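Local atomic coordinates of glucose-inhibited division protein A-related protein, probable oxidoreductase (Thermus thermophilus, PDB entry 2CUL), a protein that binds flavin-adenine dinucleotide in a Rossmann-type fold and, as a small relative of glucose-inhibited division protein A, probably acts as an oxidoreductase. Residues F87-E97 with V104-R113; E186-R194 with E219-L227. All coordinates share one frame; numbering follows the deposited sequence.

Contact 1 (F87-E97 with V104-R113); sequences FQATATGLLLE and VRTWEGPPAR. With FAD (flavin-adenine dinucleotide), chain B.
Backbone hydrogen bonds tie T90-G93 to R105-W107 in an antiparallel beta hairpin at one margin of the Rossmann-type sheet. T92 N donates to R105 O at 2.9 Å, R105 N returns a bond to G93 O, and W107 N, where the T106-G109 turn begins, donates to T90 O. On its other side the first strand meets the cofactor: A91 N donates to adenine N1A and A91 O accepts from N6A of FAD, at 2.9 Å, so one residue reads the base edge while its neighbours hold the hairpin.

Carboxylate bonding fastens the T106-G109 type I turn. E108, its chain bent at CG (chi2 79°), brings OE1 to T90 N at 3.0 Å on the syn side of the carboxylate, and OE2 takes Q88 NE2 from above the carboxylate plane in a nearly straight bond; Q88 NE2 is also held by Q34 O.

Apolar packing is centred on L95. Its CD1 rests on P111 CB at 3.5 Å and lies over the face of the R113 guanidinium, while CD2 presses on R105 CG at 3.3 Å. On the buried face V104 CG2 meets A91 CB at 4.1 Å, and both side chains also touch V9.

Charge gathers at R105. The bend at chi3 (-62°) lays its guanidinium over G93 CA, where a side chain on G93 would collide with it, and D152 forms a salt bridge with NH2. A water joins the same group to the first strand, accepting from R105 NH2 at 2.7 Å and donating to T92 O.

Contact 2 (E186-R194 with E219-L227); sequences EEWEEKTFR and EGKRLAEHL
R222, on the C-terminal helix 213-230 of this Rossmann-type protein, reaches over F193 to the loop of a short hairpin, where F193 and R194 facing E189 form a G1 beta bulge. Its CB lies 3.7 Å from F193 CZ; chi1 near 180° (-171°) then carries CG to the edge of the ring. The chain bends at chi3, and NE donates to E219 OE2 at 2.9 Å in an almost straight bond. F193 CZ lies against one face of the guanidinium, the two planes 28° apart. NH2 binds E219 OE1 on its syn lone pair, completing a side-on salt bridge, and together with NH1 grips E190 O end-on, at 2.9 Å from NH2 and 2.8 Å from NH1. E219 OE1 also pairs with R209. A leucine in place of R222 would probably leave E190 O without these two donors and strip E219 of its arginine partner on the helix. L223 CB sits over the centre of one face of the F193 ring in a CH-pi contact, and T192 CA lies over the H226 ring. NH1 of R222 also donates to a water at 2.8 Å, which in turn donates to K191 O.

Overall arrangement
Contact 1 and contact 2 lie in separate parts of the fold, their centres 22 Å apart and their nearest atoms about 10 Å, and share no strand or helix. Both are partly buried. Contact 1 belongs to the main mixed sheet, where strand 84-97 pairs with strand 100-106, so backbone bonds form its framework, with side-chain bonds and leucine packing added, and A89-A91 reach the adenine of FAD. Contact 2 sets a small two-stranded hairpin against helix 213-230; helix side chains do the joining, the arginine to a backbone carbonyl of the hairpin loop. The E219 side chain is about 8 Å from the cofactor. A91 and V104 are buried in contact 1, F193 and L223 in contact 2; E108 and E190 are exposed.

Contact 1 (F87-E97 with V104-R113)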
loop_
_atom_site.group_PDB
_atom_site.type_symbol
_atom_site.label_atom_id
_atom_site.label_comp_id
_atom_site.label_asym_id
_atom_site.label_seq_id
_atom_site.Cartn_x
_atom_site.Cartn_y
_atom_site.Cartn_z
ATOM N N PHE A 87 5.300 11.386 1.607
ATOM C CA PHE A 87 4.776 12.527 0.870
ATOM C C PHE A 87 3.500 12.191 0.116
ATOM O O PHE A 87 3.196 11.021 -0.138
ATOM C CB PHE A 87 5.850 13.086 -0.081
ATOM C CG PHE A 87 6.273 12.131 -1.162
ATOM C CD1 PHE A 87 5.694 12.192 -2.426
ATOM C CD2 PHE A 87 7.256 11.174 -0.919
ATOM C CE1 PHE A 87 6.086 11.320 -3.437
ATOM C CE2 PHE A 87 7.656 10.290 -1.925
ATOM C CZ PHE A 87 7.069 10.365 -3.187
ATOM N N GLN A 88 2.746 13.231 -0.224
ATOM C CA GLN A 88 1.480 13.062 -0.928
ATOM C C GLN A 88 1.644 13.168 -2.432
ATOM O O GLN A 88 2.313 14.063 -2.940
ATOM C CB GLN A 88 0.472 14.119 -0.458
ATOM C CG GLN A 88 -0.935 13.996 -1.067
ATOM C CD GLN A 88 -0.984 14.356 -2.551
ATOM O OE1 GLN A 88 -0.377 15.339 -2.983
ATOM N NE2 GLN A 88 -1.720 13.567 -3.336
ATOM N N ALA A 89 1.029 12.226 -3.134
ATOM C CA ALA A 89 1.036 12.207 -4.588
ATOM C C ALA A 89 0.102 11.086 -5.002
ATOM O O ALA A 89 -0.075 10.117 -4.262
ATOM C CB ALA A 89 2.445 11.958 -5.121
ATOM N N THR A 90 -0.517 11.232 -6.168
ATOM C CA THR A 90 -1.435 10.213 -6.668
ATOM C C THR A 90 -0.798 9.488 -7.848
ATOM O O THR A 90 -0.686 10.051 -8.936
ATOM C CB THR A 90 -2.758 10.841 -7.132
ATOM O OG1 THR A 90 -3.312 11.624 -6.068
ATOM C CG2 THR A 90 -3.749 9.754 -7.520
ATOM N N ALA A 91 -0.368 8.247 -7.634
ATOM C CA ALA A 91 0.255 7.480 -8.703
ATOM C C ALA A 91 -0.769 7.211 -9.796
ATOM O O ALA A 91 -1.876 6.748 -9.528
ATOM C CB ALA A 91 0.811 6.163 -8.164
ATOM N N THR A 92 -0.386 7.497 -11.035
ATOM C CA THR A 92 -1.287 7.311 -12.165
ATOM C C THR A 92 -0.755 6.330 -13.201
ATOM O O THR A 92 -1.462 5.967 -14.141
ATOM C CB THR A 92 -1.555 8.653 -12.872
ATOM O OG1 THR A 92 -0.306 9.255 -13.239
ATOM C CG2 THR A 92 -2.328 9.596 -11.961
ATOM N N GLY A 93 0.491 5.906 -13.037
ATOM C CA GLY A 93 1.069 4.973 -13.985
ATOM C C GLY A 93 2.500 4.621 -13.641
ATOM O O GLY A 93 3.100 5.219 -12.751
ATOM N N LEU A 94 3.051 3.641 -14.344
ATOM C CA LEU A 94 4.418 3.213 -14.090
ATOM C C LEU A 94 5.425 3.927 -14.984
ATOM O O LEU A 94 5.206 4.062 -16.191
ATOM C CB LEU A 94 4.545 1.701 -14.315
ATOM C CG LEU A 94 3.609 0.784 -13.519
ATOM C CD1 LEU A 94 3.965 -0.668 -13.809
ATOM C CD2 LEU A 94 3.736 1.074 -12.028
ATOM N N LEU A 95 6.513 4.413 -14.391
ATOM C CA LEU A 95 7.563 5.055 -15.175
ATOM C C LEU A 95 8.436 3.903 -15.652
ATOM O O LEU A 95 8.960 3.142 -14.840
ATOM C CB LEU A 95 8.404 6.000 -14.315
ATOM C CG LEU A 95 7.806 7.340 -13.904
ATOM C CD1 LEU A 95 8.823 8.094 -13.054
ATOM C CD2 LEU A 95 7.451 8.150 -15.144
ATOM N N LEU A 96 8.597 3.776 -16.964
ATOM C CA LEU A 96 9.386 2.681 -17.511
ATOM C C LEU A 96 10.585 3.098 -18.343
ATOM O O LEU A 96 10.567 4.118 -19.031
ATOM C CB LEU A 96 8.504 1.786 -18.392
ATOM C CG LEU A 96 7.196 1.225 -17.828
ATOM C CD1 LEU A 96 6.502 0.392 -18.906
ATOM C CD2 LEU A 96 7.482 0.374 -16.601
ATOM N N GLU A 97 11.633 2.291 -18.256
ATOM C CA GLU A 97 12.835 2.470 -19.055
ATOM C C GLU A 97 12.942 1.059 -19.618
ATOM O O GLU A 97 13.488 0.154 -18.981
ATOM C CB GLU A 97 14.045 2.827 -18.187
ATOM C CG GLU A 97 13.862 4.136 -17.434
ATOM C CD GLU A 97 15.149 4.679 -16.839
ATOM O OE1 GLU A 97 16.036 3.877 -16.478
ATOM O OE2 GLU A 97 15.263 5.917 -16.721
ATOM N N VAL A 104 7.020 6.106 -10.649
ATOM C CA VAL A 104 5.630 6.244 -11.061
ATOM C C VAL A 104 5.326 7.666 -11.484
ATOM O O VAL A 104 5.975 8.614 -11.038
ATOM C CB VAL A 104 4.622 5.884 -9.932
ATOM C CG1 VAL A 104 4.746 4.415 -9.555
ATOM C CG2 VAL A 104 4.842 6.788 -8.721
ATOM N N ARG A 105 4.348 7.804 -12.371
ATOM C CA ARG A 105 3.906 9.113 -12.807
ATOM C C ARG A 105 2.865 9.492 -11.761
ATOM O O ARG A 105 2.279 8.612 -11.127
ATOM C CB ARG A 105 3.231 9.041 -14.179
ATOM C CG ARG A 105 4.163 8.696 -15.321
ATOM C CD ARG A 105 3.523 9.025 -16.665
ATOM N NE ARG A 105 2.309 8.254 -16.925
ATOM C CZ ARG A 105 2.273 6.930 -17.043
ATOM N NH1 ARG A 105 3.387 6.219 -16.919
ATOM N NH2 ARG A 105 1.125 6.317 -17.304
ATOM N N THR A 106 2.650 10.785 -11.553
ATOM C CA THR A 106 1.644 11.217 -10.589
ATOM C C THR A 106 0.680 12.180 -11.260
ATOM O O THR A 106 1.035 12.877 -12.215
ATOM C CB THR A 106 2.262 11.902 -9.345
ATOM O OG1 THR A 106 2.805 13.176 -9.708
ATOM C CG2 THR A 106 3.360 11.027 -8.752
ATOM N N TRP A 107 -0.546 12.210 -10.759
ATOM C CA TRP A 107 -1.579 13.064 -11.320
ATOM C C TRP A 107 -1.193 14.533 -11.246
ATOM O O TRP A 107 -1.437 15.303 -12.178
ATOM C CB TRP A 107 -2.895 12.862 -10.572
ATOM C CG TRP A 107 -4.073 13.370 -11.336
ATOM C CD1 TRP A 107 -4.783 12.697 -12.290
ATOM C CD2 TRP A 107 -4.646 14.680 -11.258
ATOM N NE1 TRP A 107 -5.763 13.510 -12.810
ATOM C CE2 TRP A 107 -5.700 14.732 -12.194
ATOM C CE3 TRP A 107 -4.368 15.817 -10.487
ATOM C CZ2 TRP A 107 -6.479 15.878 -12.383
ATOM C CZ3 TRP A 107 -5.143 16.958 -10.675
ATOM C CH2 TRP A 107 -6.186 16.977 -11.615
ATOM N N GLU A 108 -0.588 14.911 -10.127
ATOM C CA GLU A 108 -0.180 16.285 -9.906
ATOM C C GLU A 108 0.936 16.730 -10.846
ATOM O O GLU A 108 1.184 17.928 -10.997
ATOM C CB GLU A 108 0.229 16.465 -8.441
ATOM C CG GLU A 108 -0.898 16.172 -7.429
ATOM C CD GLU A 108 -1.147 14.684 -7.141
ATOM O OE1 GLU A 108 -0.380 13.815 -7.607
ATOM O OE2 GLU A 108 -2.124 14.385 -6.419
ATOM N N GLY A 109 1.605 15.764 -11.474
ATOM C CA GLY A 109 2.660 16.085 -12.421
ATOM C C GLY A 109 4.061 15.552 -12.164
ATOM O O GLY A 109 4.632 14.879 -13.021
ATOM N N PRO A 110 4.650 15.833 -10.995
ATOM C CA PRO A 110 6.003 15.356 -10.694
ATOM C C PRO A 110 6.164 13.846 -10.568
ATOM O O PRO A 110 5.448 13.195 -9.807
ATOM C CB PRO A 110 6.331 16.050 -9.371
ATOM C CG PRO A 110 5.466 17.283 -9.397
ATOM C CD PRO A 110 4.171 16.745 -9.944
ATOM N N PRO A 111 7.103 13.265 -11.325
ATOM C CA PRO A 111 7.285 11.817 -11.206
ATOM C C PRO A 111 8.047 11.514 -9.918
ATOM O O PRO A 111 8.750 12.377 -9.386
ATOM C CB PRO A 111 8.093 11.468 -12.454
ATOM C CG PRO A 111 8.897 12.714 -12.694
ATOM C CD PRO A 111 7.886 13.810 -12.449
ATOM N N ALA A 112 7.886 10.297 -9.409
ATOM C CA ALA A 112 8.585 9.861 -8.205
ATOM C C ALA A 112 9.393 8.652 -8.649
ATOM O O ALA A 112 8.867 7.768 -9.324
ATOM C CB ALA A 112 7.591 9.474 -7.122
ATOM N N ARG A 113 10.665 8.607 -8.272
ATOM C CA ARG A 113 11.526 7.507 -8.688
ATOM C C ARG A 113 12.122 6.701 -7.545
ATOM O O ARG A 113 12.331 7.213 -6.444
ATOM C CB ARG A 113 12.655 8.052 -9.568
ATOM C CG ARG A 113 12.164 8.710 -10.848
ATOM C CD ARG A 113 13.247 9.567 -11.484
ATOM N NE ARG A 113 12.764 10.229 -12.692
ATOM C CZ ARG A 113 12.661 9.639 -13.878
ATOM N NH1 ARG A 113 13.016 8.368 -14.023
ATOM N NH2 ARG A 113 12.194 10.316 -14.916
HETATM P PA FAD B . -4.598 -0.073 2.618
HETATM O O1A FAD B . -5.958 0.164 2.107
HETATM O O2A FAD B . -4.363 -0.130 4.084
HETATM O O5B FAD B . -3.613 1.035 2.030
HETATM C C5B FAD B . -3.608 1.322 0.630
HETATM C C4B FAD B . -3.038 2.729 0.496
HETATM O O4B FAD B . -2.701 2.913 -0.880
HETATM C C3B FAD B . -4.026 3.856 0.858
HETATM O O3B FAD B . -3.459 4.793 1.748
HETATM C C2B FAD B . -4.382 4.437 -0.479
HETATM O O2B FAD B . -4.857 5.763 -0.469
HETATM C C1B FAD B . -3.082 4.229 -1.251
HETATM N N9A FAD B . -3.213 4.260 -2.706
HETATM C C8A FAD B . -3.994 3.440 -3.487
HETATM N N7A FAD B . -3.887 3.724 -4.779
HETATM C C5A FAD B . -2.993 4.775 -4.830
HETATM C C6A FAD B . -2.470 5.521 -5.913
HETATM N N6A FAD B . -2.786 5.302 -7.177
HETATM N N1A FAD B . -1.573 6.534 -5.614
HETATM C C2A FAD B . -1.225 6.784 -4.306
HETATM N N3A FAD B . -1.694 6.104 -3.227
HETATM C C4A FAD B . -2.573 5.115 -3.543
HETATM N N1 FAD B . -8.969 -6.320 7.825
HETATM C C2 FAD B . -9.082 -6.328 9.197
HETATM O O2 FAD B . -8.220 -6.810 9.892
HETATM N N3 FAD B . -10.224 -5.757 9.779
HETATM C C4 FAD B . -11.257 -5.187 9.066
HETATM O O4 FAD B . -12.246 -4.696 9.650
HETATM C C4X FAD B . -11.143 -5.183 7.660
HETATM N N5 FAD B . -12.147 -4.633 6.875
HETATM C C5X FAD B . -12.042 -4.627 5.496
HETATM C C6 FAD B . -13.064 -4.069 4.730
HETATM C C7 FAD B . -13.010 -4.027 3.324
HETATM C C7M FAD B . -14.150 -3.403 2.558
HETATM C C8 FAD B . -11.852 -4.584 2.670
HETATM C C8M FAD B . -11.711 -4.572 1.172
HETATM C C9 FAD B . -10.808 -5.160 3.434
HETATM C C9A FAD B . -10.873 -5.197 4.852
HETATM N N10 FAD B . -9.834 -5.769 5.668
HETATM C C10 FAD B . -9.971 -5.764 7.068
HETATM C "C1'" FAD B . -8.593 -6.399 5.064
HETATM C "C2'" FAD B . -7.249 -5.641 5.150
HETATM O "O2'" FAD B . -6.735 -5.752 6.450
HETATM C "C3'" FAD B . -7.379 -4.149 4.782
HETATM O "O3'" FAD B . -7.890 -3.986 3.460
HETATM C "C4'" FAD B . -6.031 -3.400 4.823
HETATM O "O4'" FAD B . -6.233 -1.989 4.775
HETATM C "C5'" FAD B . -5.162 -3.869 3.640
HETATM O "O5'" FAD B . -3.884 -3.214 3.694
HETATM P P FAD B . -3.177 -2.610 2.410
HETATM O O1P FAD B . -1.892 -2.092 2.909
HETATM O O2P FAD B . -3.106 -3.628 1.308
HETATM O O3P FAD B . -4.115 -1.444 1.920
HETATM O O HOH W 1 -1.155 11.611 -14.609
HETATM O O HOH W 2 -1.283 7.341 -16.857
#

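Contact 2 (E186-R194 with E219-L227)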
loop_
_atom_site.group_PDB
_atom_site.type_symbol
_atom_site.label_atom_id
_atom_site.label_comp_id
_atom_site.label_asym_id
_atom_site.label_seq_id
_atom_site.Cartn_x
_atom_site.Cartn_y
_atom_site.Cartn_z
ATOM N N GLU A 186 -0.679 -15.398 -10.759
ATOM C CA GLU A 186 0.397 -15.735 -11.690
ATOM C C GLU A 186 1.344 -14.566 -11.953
ATOM O O GLU A 186 2.464 -14.765 -12.411
ATOM C CB GLU A 186 -0.193 -16.239 -13.014
ATOM C CG GLU A 186 0.821 -16.524 -14.123
ATOM C CD GLU A 186 1.900 -17.517 -13.719
ATOM O OE1 GLU A 186 1.570 -18.543 -13.089
ATOM O OE2 GLU A 186 3.080 -17.275 -14.048
ATOM N N GLU A 187 0.896 -13.350 -11.657
ATOM C CA GLU A 187 1.721 -12.162 -11.866
ATOM C C GLU A 187 2.731 -11.978 -10.745
ATOM O O GLU A 187 3.764 -11.335 -10.920
ATOM C CB GLU A 187 0.849 -10.903 -11.886
ATOM C CG GLU A 187 -0.228 -10.869 -12.943
ATOM C CD GLU A 187 0.288 -10.397 -14.279
ATOM O OE1 GLU A 187 1.520 -10.231 -14.430
ATOM O OE2 GLU A 187 -0.543 -10.198 -15.181
ATOM N N TRP A 188 2.429 -12.562 -9.596
ATOM C CA TRP A 188 3.232 -12.378 -8.398
ATOM C C TRP A 188 4.062 -13.567 -7.916
ATOM O O TRP A 188 3.582 -14.695 -7.880
ATOM C CB TRP A 188 2.267 -11.931 -7.300
ATOM C CG TRP A 188 2.863 -11.424 -6.039
ATOM C CD1 TRP A 188 3.592 -10.282 -5.870
ATOM C CD2 TRP A 188 2.677 -11.979 -4.735
ATOM N NE1 TRP A 188 3.862 -10.086 -4.537
ATOM C CE2 TRP A 188 3.311 -11.115 -3.818
ATOM C CE3 TRP A 188 2.028 -13.123 -4.251
ATOM C CZ2 TRP A 188 3.318 -11.358 -2.440
ATOM C CZ3 TRP A 188 2.032 -13.366 -2.878
ATOM C CH2 TRP A 188 2.674 -12.483 -1.991
ATOM N N GLU A 189 5.315 -13.298 -7.554
ATOM C CA GLU A 189 6.211 -14.324 -7.024
ATOM C C GLU A 189 6.210 -14.137 -5.505
ATOM O O GLU A 189 6.862 -13.237 -4.980
ATOM C CB GLU A 189 7.621 -14.142 -7.592
ATOM C CG GLU A 189 8.636 -15.170 -7.113
ATOM C CD GLU A 189 9.919 -15.152 -7.932
ATOM O OE1 GLU A 189 10.532 -14.070 -8.074
ATOM O OE2 GLU A 189 10.316 -16.226 -8.433
ATOM N N GLU A 190 5.466 -14.992 -4.811
ATOM C CA GLU A 190 5.323 -14.914 -3.359
ATOM C C GLU A 190 6.610 -14.796 -2.543
ATOM O O GLU A 190 6.664 -14.042 -1.573
ATOM C CB GLU A 190 4.519 -16.118 -2.861
ATOM C CG GLU A 190 4.087 -16.022 -1.409
ATOM C CD GLU A 190 3.304 -17.240 -0.957
ATOM O OE1 GLU A 190 2.297 -17.577 -1.614
ATOM O OE2 GLU A 190 3.692 -17.856 0.057
ATOM N N LYS A 191 7.646 -15.528 -2.932
ATOM C CA LYS A 191 8.907 -15.502 -2.193
ATOM C C LYS A 191 9.682 -14.190 -2.288
ATOM O O LYS A 191 10.385 -13.813 -1.350
ATOM C CB LYS A 191 9.817 -16.638 -2.668
ATOM C CG LYS A 191 9.235 -18.032 -2.506
ATOM C CD LYS A 191 10.178 -19.086 -3.075
ATOM C CE LYS A 191 10.419 -18.869 -4.563
ATOM N NZ LYS A 191 11.379 -19.858 -5.131
ATOM N N THR A 192 9.547 -13.497 -3.414
ATOM C CA THR A 192 10.271 -12.251 -3.651
ATOM C C THR A 192 9.398 -11.007 -3.756
ATOM O O THR A 192 9.915 -9.891 -3.799
ATOM C CB THR A 192 11.068 -12.341 -4.954
ATOM O OG1 THR A 192 10.160 -12.541 -6.046
ATOM C CG2 THR A 192 12.046 -13.508 -4.901
ATOM N N PHE A 193 8.086 -11.207 -3.827
ATOM C CA PHE A 193 7.127 -10.107 -3.952
ATOM C C PHE A 193 7.183 -9.472 -5.336
ATOM O O PHE A 193 6.547 -8.455 -5.586
ATOM C CB PHE A 193 7.398 -9.036 -2.893
ATOM C CG PHE A 193 7.112 -9.485 -1.490
ATOM C CD1 PHE A 193 5.842 -9.341 -0.944
ATOM C CD2 PHE A 193 8.112 -10.074 -0.721
ATOM C CE1 PHE A 193 5.568 -9.776 0.352
ATOM C CE2 PHE A 193 7.849 -10.513 0.575
ATOM C CZ PHE A 193 6.576 -10.363 1.112
ATOM N N ARG A 194 7.934 -10.087 -6.242
ATOM C CA ARG A 194 8.078 -9.554 -7.587
ATOM C C ARG A 194 6.860 -9.714 -8.489
ATOM O O ARG A 194 6.194 -10.750 -8.484
ATOM C CB ARG A 194 9.271 -10.218 -8.287
ATOM C CG ARG A 194 10.635 -9.793 -7.771
ATOM C CD ARG A 194 11.145 -8.567 -8.512
ATOM N NE ARG A 194 11.459 -8.872 -9.907
ATOM C CZ ARG A 194 10.781 -8.414 -10.956
ATOM N NH1 ARG A 194 11.151 -8.761 -12.183
ATOM N NH2 ARG A 194 9.747 -7.600 -10.788
ATOM N N GLU A 219 3.207 -9.295 6.029
ATOM C CA GLU A 219 3.659 -9.282 4.646
ATOM C C GLU A 219 4.590 -8.110 4.371
ATOM O O GLU A 219 5.580 -8.257 3.658
ATOM C CB GLU A 219 2.459 -9.260 3.699
ATOM C CG GLU A 219 1.803 -10.625 3.572
ATOM C CD GLU A 219 2.723 -11.629 2.899
ATOM O OE1 GLU A 219 2.805 -11.616 1.656
ATOM O OE2 GLU A 219 3.380 -12.420 3.613
ATOM N N GLY A 220 4.278 -6.950 4.943
ATOM C CA GLY A 220 5.124 -5.785 4.752
ATOM C C GLY A 220 6.501 -6.005 5.350
ATOM O O GLY A 220 7.513 -5.614 4.764
ATOM N N LYS A 221 6.544 -6.626 6.526
ATOM C CA LYS A 221 7.815 -6.907 7.182
ATOM C C LYS A 221 8.604 -7.936 6.373
ATOM O O LYS A 221 9.821 -7.823 6.228
ATOM C CB LYS A 221 7.581 -7.434 8.600
ATOM C CG LYS A 221 8.873 -7.720 9.357
ATOM C CD LYS A 221 8.611 -8.072 10.807
ATOM C CE LYS A 221 9.918 -8.224 11.569
ATOM N NZ LYS A 221 9.688 -8.585 12.995
ATOM N N ARG A 222 7.904 -8.938 5.846
ATOM C CA ARG A 222 8.547 -9.983 5.051
ATOM C C ARG A 222 9.172 -9.379 3.798
ATOM O O ARG A 222 10.264 -9.771 3.383
ATOM C CB ARG A 222 7.526 -11.060 4.663
ATOM C CG ARG A 222 8.133 -12.309 4.027
ATOM C CD ARG A 222 7.115 -13.447 3.958
ATOM N NE ARG A 222 6.075 -13.248 2.948
ATOM C CZ ARG A 222 6.238 -13.455 1.643
ATOM N NH1 ARG A 222 7.408 -13.869 1.168
ATOM N NH2 ARG A 222 5.223 -13.264 0.810
ATOM N N LEU A 223 8.473 -8.429 3.189
ATOM C CA LEU A 223 8.995 -7.767 2.002
ATOM C C LEU A 223 10.226 -6.957 2.386
ATOM O O LEU A 223 11.234 -6.976 1.684
ATOM C CB LEU A 223 7.939 -6.844 1.383
ATOM C CG LEU A 223 8.454 -5.840 0.344
ATOM C CD1 LEU A 223 9.129 -6.572 -0.813
ATOM C CD2 LEU A 223 7.292 -4.990 -0.157
ATOM N N ALA A 224 10.137 -6.240 3.503
ATOM C CA ALA A 224 11.263 -5.429 3.960
ATOM C C ALA A 224 12.493 -6.306 4.166
ATOM O O ALA A 224 13.599 -5.948 3.758
ATOM C CB ALA A 224 10.901 -4.707 5.258
ATOM N N GLU A 225 12.299 -7.460 4.798
ATOM C CA GLU A 225 13.409 -8.372 5.042
ATOM C C GLU A 225 14.001 -8.882 3.735
ATOM O O GLU A 225 15.214 -9.046 3.622
ATOM C CB GLU A 225 12.951 -9.543 5.909
ATOM C CG GLU A 225 12.433 -9.109 7.276
ATOM C CD GLU A 225 11.942 -10.271 8.118
ATOM O OE1 GLU A 225 11.187 -11.113 7.588
ATOM O OE2 GLU A 225 12.300 -10.336 9.312
ATOM N N HIS A 226 13.150 -9.134 2.744
ATOM C CA HIS A 226 13.636 -9.606 1.455
ATOM C C HIS A 226 14.459 -8.526 0.757
ATOM O O HIS A 226 15.554 -8.792 0.253
ATOM C CB HIS A 226 12.474 -10.014 0.547
ATOM C CG HIS A 226 12.889 -10.277 -0.868
ATOM N ND1 HIS A 226 13.692 -11.339 -1.221
ATOM C CD2 HIS A 226 12.659 -9.585 -2.009
ATOM C CE1 HIS A 226 13.940 -11.290 -2.517
ATOM N NE2 HIS A 226 13.326 -10.235 -3.020
ATOM N N LEU A 227 13.931 -7.306 0.726
ATOM C CA LEU A 227 14.618 -6.195 0.079
ATOM C C LEU A 227 15.947 -5.875 0.753
ATOM O O LEU A 227 16.913 -5.497 0.086
ATOM C CB LEU A 227 13.725 -4.952 0.072
ATOM C CG LEU A 227 12.462 -5.059 -0.790
ATOM C CD1 LEU A 227 11.602 -3.816 -0.623
ATOM C CD2 LEU A 227 12.865 -5.240 -2.250
HETATM O O HOH W 3 10.131 -14.028 1.855
#